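Local coordinates for protein cytochrome b5 reductase 4 (Homo sapiens, PDB 3LF5) that probably passes electrons from NADH through its FAD-containing cytochrome b5 reductase domain to the heme of its cytochrome b5 domain, at residues H16-I24 / S34-E44. Residues are numbered along the deposited sequence; the frame is centred on the assembly and turned at random. Where two conformers were deposited one is given.
With HEM (protoporphyrin IX containing Fe), chain C; SO4 (sulfate ion), chain D.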
loop_
_atom_site.group_PDB
_atom_site.type_symbol
_atom_site.label_atom_id
_atom_site.label_comp_id
_atom_site.label_asym_id
_atom_site.label_seq_id
_atom_site.Cartn_x
_atom_site.Cartn_y
_atom_site.Cartn_z
ATOM N N HIS A 16 8.428 1.044 -5.239
ATOM C CA HIS A 16 8.517 2.493 -5.350
ATOM C C HIS A 16 7.645 3.134 -4.281
ATOM O O HIS A 16 6.616 3.767 -4.563
ATOM C CB HIS A 16 8.126 2.911 -6.765
ATOM C CG HIS A 16 8.931 2.228 -7.808
ATOM N ND1 HIS A 16 10.095 2.756 -8.327
ATOM C CD2 HIS A 16 8.752 1.038 -8.416
ATOM C CE1 HIS A 16 10.596 1.910 -9.210
ATOM N NE2 HIS A 16 9.788 0.866 -9.291
ATOM N N ASN A 17 8.063 2.944 -3.030
ATOM C CA ASN A 17 7.240 3.314 -1.874
ATOM C C ASN A 17 7.970 4.293 -0.959
ATOM O O ASN A 17 7.654 4.367 0.227
ATOM C CB ASN A 17 6.764 2.071 -1.106
ATOM C CG ASN A 17 7.913 1.323 -0.453
ATOM O OD1 ASN A 17 9.066 1.557 -0.783
ATOM N ND2 ASN A 17 7.600 0.430 0.469
ATOM N N LYS A 18 8.956 5.016 -1.510
ATOM C CA LYS A 18 9.759 5.955 -0.732
ATOM C C LYS A 18 9.571 7.337 -1.307
ATOM O O LYS A 18 9.263 7.484 -2.483
ATOM C CB LYS A 18 11.233 5.564 -0.745
ATOM C CG LYS A 18 11.528 4.162 -0.272
ATOM C CD LYS A 18 11.091 3.947 1.160
ATOM C CE LYS A 18 11.632 2.613 1.740
ATOM N NZ LYS A 18 11.253 1.393 0.963
ATOM N N LYS A 19 9.758 8.359 -0.493
ATOM C CA LYS A 19 9.509 9.709 -0.982
ATOM C C LYS A 19 10.269 10.086 -2.251
ATOM O O LYS A 19 9.697 10.714 -3.160
ATOM C CB LYS A 19 9.787 10.714 0.119
ATOM C CG LYS A 19 9.234 12.079 -0.211
ATOM C CD LYS A 19 9.381 13.042 0.938
ATOM C CE LYS A 19 8.386 12.757 2.038
ATOM N NZ LYS A 19 8.335 13.861 2.991
ATOM N N ASP A 20 11.523 9.663 -2.337
ATOM C CA ASP A 20 12.339 9.975 -3.500
ATOM C C ASP A 20 12.120 9.039 -4.682
ATOM O O ASP A 20 12.726 9.259 -5.741
ATOM C CB ASP A 20 13.840 10.015 -3.130
ATOM C CG ASP A 20 14.442 8.628 -2.818
ATOM O OD1 ASP A 20 15.692 8.535 -2.832
ATOM O OD2 ASP A 20 13.722 7.649 -2.513
ATOM N N ASP A 21 11.287 8.009 -4.506
ATOM C CA ASP A 21 10.999 7.043 -5.553
ATOM C C ASP A 21 9.622 6.472 -5.258
ATOM O O ASP A 21 9.464 5.375 -4.713
ATOM C CB ASP A 21 12.059 5.952 -5.600
ATOM C CG ASP A 21 11.887 5.006 -6.771
ATOM O OD1 ASP A 21 11.037 5.242 -7.642
ATOM O OD2 ASP A 21 12.672 4.040 -6.834
ATOM N N CYS A 22 8.616 7.273 -5.601
ATOM C CA CYS A 22 7.248 7.049 -5.191
ATOM C C CYS A 22 6.367 6.902 -6.401
ATOM O O CYS A 22 6.162 7.870 -7.136
ATOM C CB CYS A 22 6.728 8.242 -4.377
ATOM S SG CYS A 22 5.101 7.981 -3.654
ATOM N N TRP A 23 5.867 5.690 -6.630
ATOM C CA TRP A 23 4.871 5.469 -7.674
ATOM C C TRP A 23 3.507 5.260 -7.028
ATOM O O TRP A 23 3.375 4.586 -6.021
ATOM C CB TRP A 23 5.191 4.253 -8.550
ATOM C CG TRP A 23 6.430 4.352 -9.401
ATOM C CD1 TRP A 23 7.356 5.331 -9.426
ATOM C CD2 TRP A 23 6.853 3.366 -10.336
ATOM N NE1 TRP A 23 8.329 5.045 -10.363
ATOM C CE2 TRP A 23 8.038 3.826 -10.919
ATOM C CE3 TRP A 23 6.337 2.137 -10.751
ATOM C CZ2 TRP A 23 8.737 3.075 -11.880
ATOM C CZ3 TRP A 23 7.017 1.411 -11.700
ATOM C CH2 TRP A 23 8.208 1.878 -12.252
ATOM N N ILE A 24 2.477 5.797 -7.685
ATOM C CA ILE A 24 1.099 5.582 -7.263
ATOM C C ILE A 24 0.272 5.222 -8.488
ATOM O O ILE A 24 0.457 5.806 -9.564
ATOM C CB ILE A 24 0.497 6.835 -6.572
ATOM C CG1 ILE A 24 1.308 7.234 -5.349
ATOM C CG2 ILE A 24 -0.953 6.667 -6.203
ATOM C CD1 ILE A 24 0.871 8.573 -4.689
ATOM N N SER A 34 7.201 11.324 -7.329
ATOM C CA SER A 34 8.295 11.954 -6.596
ATOM C C SER A 34 8.540 13.414 -6.988
ATOM O O SER A 34 8.723 14.225 -6.093
ATOM C CB SER A 34 9.578 11.137 -6.654
ATOM O OG SER A 34 9.453 10.006 -5.830
ATOM N N PRO A 35 8.473 13.792 -8.283
ATOM C CA PRO A 35 8.655 15.223 -8.590
ATOM C C PRO A 35 7.489 16.125 -8.181
ATOM O O PRO A 35 7.649 17.332 -8.044
ATOM C CB PRO A 35 8.843 15.264 -10.114
ATOM C CG PRO A 35 8.696 13.914 -10.592
ATOM C CD PRO A 35 8.475 12.957 -9.491
ATOM N N TYR A 36 6.328 15.528 -7.959
ATOM C CA TYR A 36 5.129 16.265 -7.565
ATOM C C TYR A 36 5.052 16.456 -6.045
ATOM O O TYR A 36 4.292 17.308 -5.570
ATOM C CB TYR A 36 3.867 15.517 -8.049
ATOM C CG TYR A 36 2.557 16.258 -7.783
ATOM C CD1 TYR A 36 2.351 17.535 -8.288
ATOM C CD2 TYR A 36 1.568 15.700 -6.995
ATOM C CE1 TYR A 36 1.180 18.226 -8.002
ATOM C CE2 TYR A 36 0.434 16.374 -6.732
ATOM C CZ TYR A 36 0.227 17.641 -7.220
ATOM O OH TYR A 36 -0.931 18.330 -6.915
ATOM N N MET A 37 5.798 15.646 -5.285
ATOM C CA MET A 37 5.719 15.671 -3.829
ATOM C C MET A 37 5.749 17.073 -3.260
ATOM O O MET A 37 4.921 17.405 -2.404
ATOM C CB MET A 37 6.889 14.891 -3.224
ATOM C CG MET A 37 6.631 13.463 -3.025
ATOM S SD MET A 37 5.509 13.072 -1.671
ATOM C CE MET A 37 5.252 11.413 -2.271
ATOM N N GLU A 38 6.708 17.876 -3.717
ATOM C CA GLU A 38 6.922 19.196 -3.133
ATOM C C GLU A 38 5.816 20.201 -3.495
ATOM O O GLU A 38 5.752 21.263 -2.883
ATOM C CB GLU A 38 8.285 19.743 -3.552
ATOM C CG GLU A 38 8.360 20.159 -5.000
ATOM C CD GLU A 38 9.636 20.909 -5.312
ATOM O OE1 GLU A 38 9.789 22.053 -4.833
ATOM O OE2 GLU A 38 10.481 20.359 -6.032
ATOM N N TYR A 39 4.951 19.883 -4.467
ATOM C CA TYR A 39 3.893 20.758 -4.950
ATOM C C TYR A 39 2.494 20.387 -4.450
ATOM O O TYR A 39 1.590 21.224 -4.513
ATOM C CB TYR A 39 3.871 20.791 -6.498
ATOM C CG TYR A 39 5.151 21.261 -7.122
ATOM C CD1 TYR A 39 5.534 22.587 -7.046
ATOM C CD2 TYR A 39 5.996 20.373 -7.768
ATOM C CE1 TYR A 39 6.716 23.032 -7.615
ATOM C CE2 TYR A 39 7.181 20.806 -8.336
ATOM C CZ TYR A 39 7.534 22.144 -8.259
ATOM O OH TYR A 39 8.705 22.578 -8.829
ATOM N N HIS A 40 2.274 19.149 -4.023
ATOM C CA HIS A 40 0.930 18.682 -3.678
ATOM C C HIS A 40 0.284 19.594 -2.650
ATOM O O HIS A 40 0.816 19.745 -1.553
ATOM C CB HIS A 40 1.022 17.270 -3.126
ATOM C CG HIS A 40 -0.300 16.682 -2.748
ATOM N ND1 HIS A 40 -0.538 16.094 -1.530
ATOM C CD2 HIS A 40 -1.480 16.666 -3.417
ATOM C CE1 HIS A 40 -1.799 15.693 -1.486
ATOM N NE2 HIS A 40 -2.392 16.019 -2.626
ATOM N N PRO A 41 -0.897 20.175 -2.989
ATOM C CA PRO A 41 -1.493 21.064 -2.001
ATOM C C PRO A 41 -1.797 20.418 -0.646
ATOM O O PRO A 41 -1.742 21.085 0.357
ATOM C CB PRO A 41 -2.738 21.586 -2.713
ATOM C CG PRO A 41 -2.395 21.535 -4.180
ATOM C CD PRO A 41 -1.574 20.271 -4.302
ATOM N N GLY A 42 -2.103 19.123 -0.630
ATOM C CA GLY A 42 -2.395 18.431 0.612
ATOM C C GLY A 42 -1.170 18.026 1.409
ATOM O O GLY A 42 -1.300 17.480 2.497
ATOM N N GLY A 43 0.019 18.292 0.874
ATOM C CA GLY A 43 1.270 17.986 1.554
ATOM C C GLY A 43 1.842 16.626 1.222
ATOM O O GLY A 43 1.201 15.775 0.615
ATOM N N GLU A 44 3.068 16.414 1.665
ATOM C CA GLU A 44 3.796 15.205 1.329
ATOM C C GLU A 44 3.322 13.971 2.087
ATOM O O GLU A 44 3.235 12.890 1.512
ATOM C CB GLU A 44 5.305 15.419 1.553
ATOM C CG GLU A 44 5.802 16.601 0.775
ATOM C CD GLU A 44 7.309 16.760 0.738
ATOM O OE1 GLU A 44 8.032 16.022 1.432
ATOM O OE2 GLU A 44 7.773 17.676 0.020
HETATM C CHA HEM C . -5.510 18.679 -2.199
HETATM C CHB HEM C . -4.830 14.358 -0.116
HETATM C CHC HEM C . -3.289 12.549 -4.280
HETATM C CHD HEM C . -3.768 16.878 -6.318
HETATM C C1A HEM C . -5.451 17.659 -1.291
HETATM C C2A HEM C . -5.856 17.723 0.083
HETATM C C3A HEM C . -5.662 16.553 0.660
HETATM C C4A HEM C . -5.116 15.677 -0.344
HETATM C CMA HEM C . -5.975 16.140 2.116
HETATM C CAA HEM C . -6.439 18.967 0.739
HETATM C CBA HEM C . -7.936 18.755 0.601
HETATM C CGA HEM C . -8.737 19.657 1.469
HETATM O O1A HEM C . -9.940 19.718 1.127
HETATM O O2A HEM C . -8.204 20.283 2.435
HETATM C C1B HEM C . -4.420 13.465 -1.066
HETATM C C2B HEM C . -4.187 12.053 -0.865
HETATM C C3B HEM C . -3.758 11.548 -2.016
HETATM C C4B HEM C . -3.718 12.628 -2.988
HETATM C CMB HEM C . -4.397 11.305 0.460
HETATM C CAB HEM C . -3.391 10.071 -2.272
HETATM C CBB HEM C . -3.691 9.475 -3.433
HETATM C C1C HEM C . -3.202 13.584 -5.165
HETATM C C2C HEM C . -2.657 13.563 -6.503
HETATM C C3C HEM C . -2.816 14.771 -7.023
HETATM C C4C HEM C . -3.446 15.592 -6.063
HETATM C CMC HEM C . -2.023 12.367 -7.206
HETATM C CAC HEM C . -2.416 15.328 -8.390
HETATM C CBC HEM C . -2.553 14.593 -9.473
HETATM C C1D HEM C . -4.396 17.717 -5.456
HETATM C C2D HEM C . -4.959 18.976 -5.845
HETATM C C3D HEM C . -5.499 19.558 -4.556
HETATM C C4D HEM C . -5.210 18.583 -3.527
HETATM C CMD HEM C . -4.982 19.574 -7.262
HETATM C CAD HEM C . -6.257 20.883 -4.430
HETATM C CBD HEM C . -7.710 20.694 -4.898
HETATM C CGD HEM C . -8.377 22.052 -4.747
HETATM O O1D HEM C . -7.843 23.055 -5.277
HETATM O O2D HEM C . -9.433 22.105 -4.070
HETATM N NA HEM C . -4.982 16.379 -1.523
HETATM N NB HEM C . -4.132 13.795 -2.368
HETATM N NC HEM C . -3.685 14.854 -4.931
HETATM N ND HEM C . -4.558 17.505 -4.114
HETATM FE FE HEM C . -4.336 15.626 -3.266
HETATM S S SO4 D . 3.589 17.926 4.842
HETATM O O1 SO4 D . 3.262 16.524 4.881
HETATM O O2 SO4 D . 4.505 18.297 5.923
HETATM O O3 SO4 D . 4.084 18.293 3.498
HETATM O O4 SO4 D . 2.355 18.690 5.030
HETATM O O HOH W 1 10.169 13.437 -3.712
#
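The type I turn K18–D21 and the start of strand 21-26 pack on the loop 34-44, the CA atoms of C22 and S34 coming within 5.2 Å. A serine suits this spot because its hydroxyl works both ways: OG of S34 donates to O of K19 (2.8 Å) and accepts from N of C22 (2.9 Å) through a bent bond of 135°. With SG anti to the backbone N (chi1 -173°), small C22 turns its sulfur to CE of M37 at 3.7 Å, while CG of the flexible methionine lies 4.1 Å from CG of K19, the two chains crossing at a slant. The long lysine reaches E44, NZ meeting OE1 at 2.7 Å in a salt bridge. An alanine in place of E44 would probably leave the K19 ammonium without this mate and its chain end freer to swing. In the same loop, the type I turn H40–G43 (sequence HPGG) presents H40, whose ND1 is held straight by O of G43 (175°) while NE2 binds heme iron at 2.1 Å. A CB on G42 would run into the heme; G43, at positive phi, would jam one against the preceding carbonyl. With H63 as the other axial ligand, this is the bis-histidine heme site of the cytochrome b5 fold.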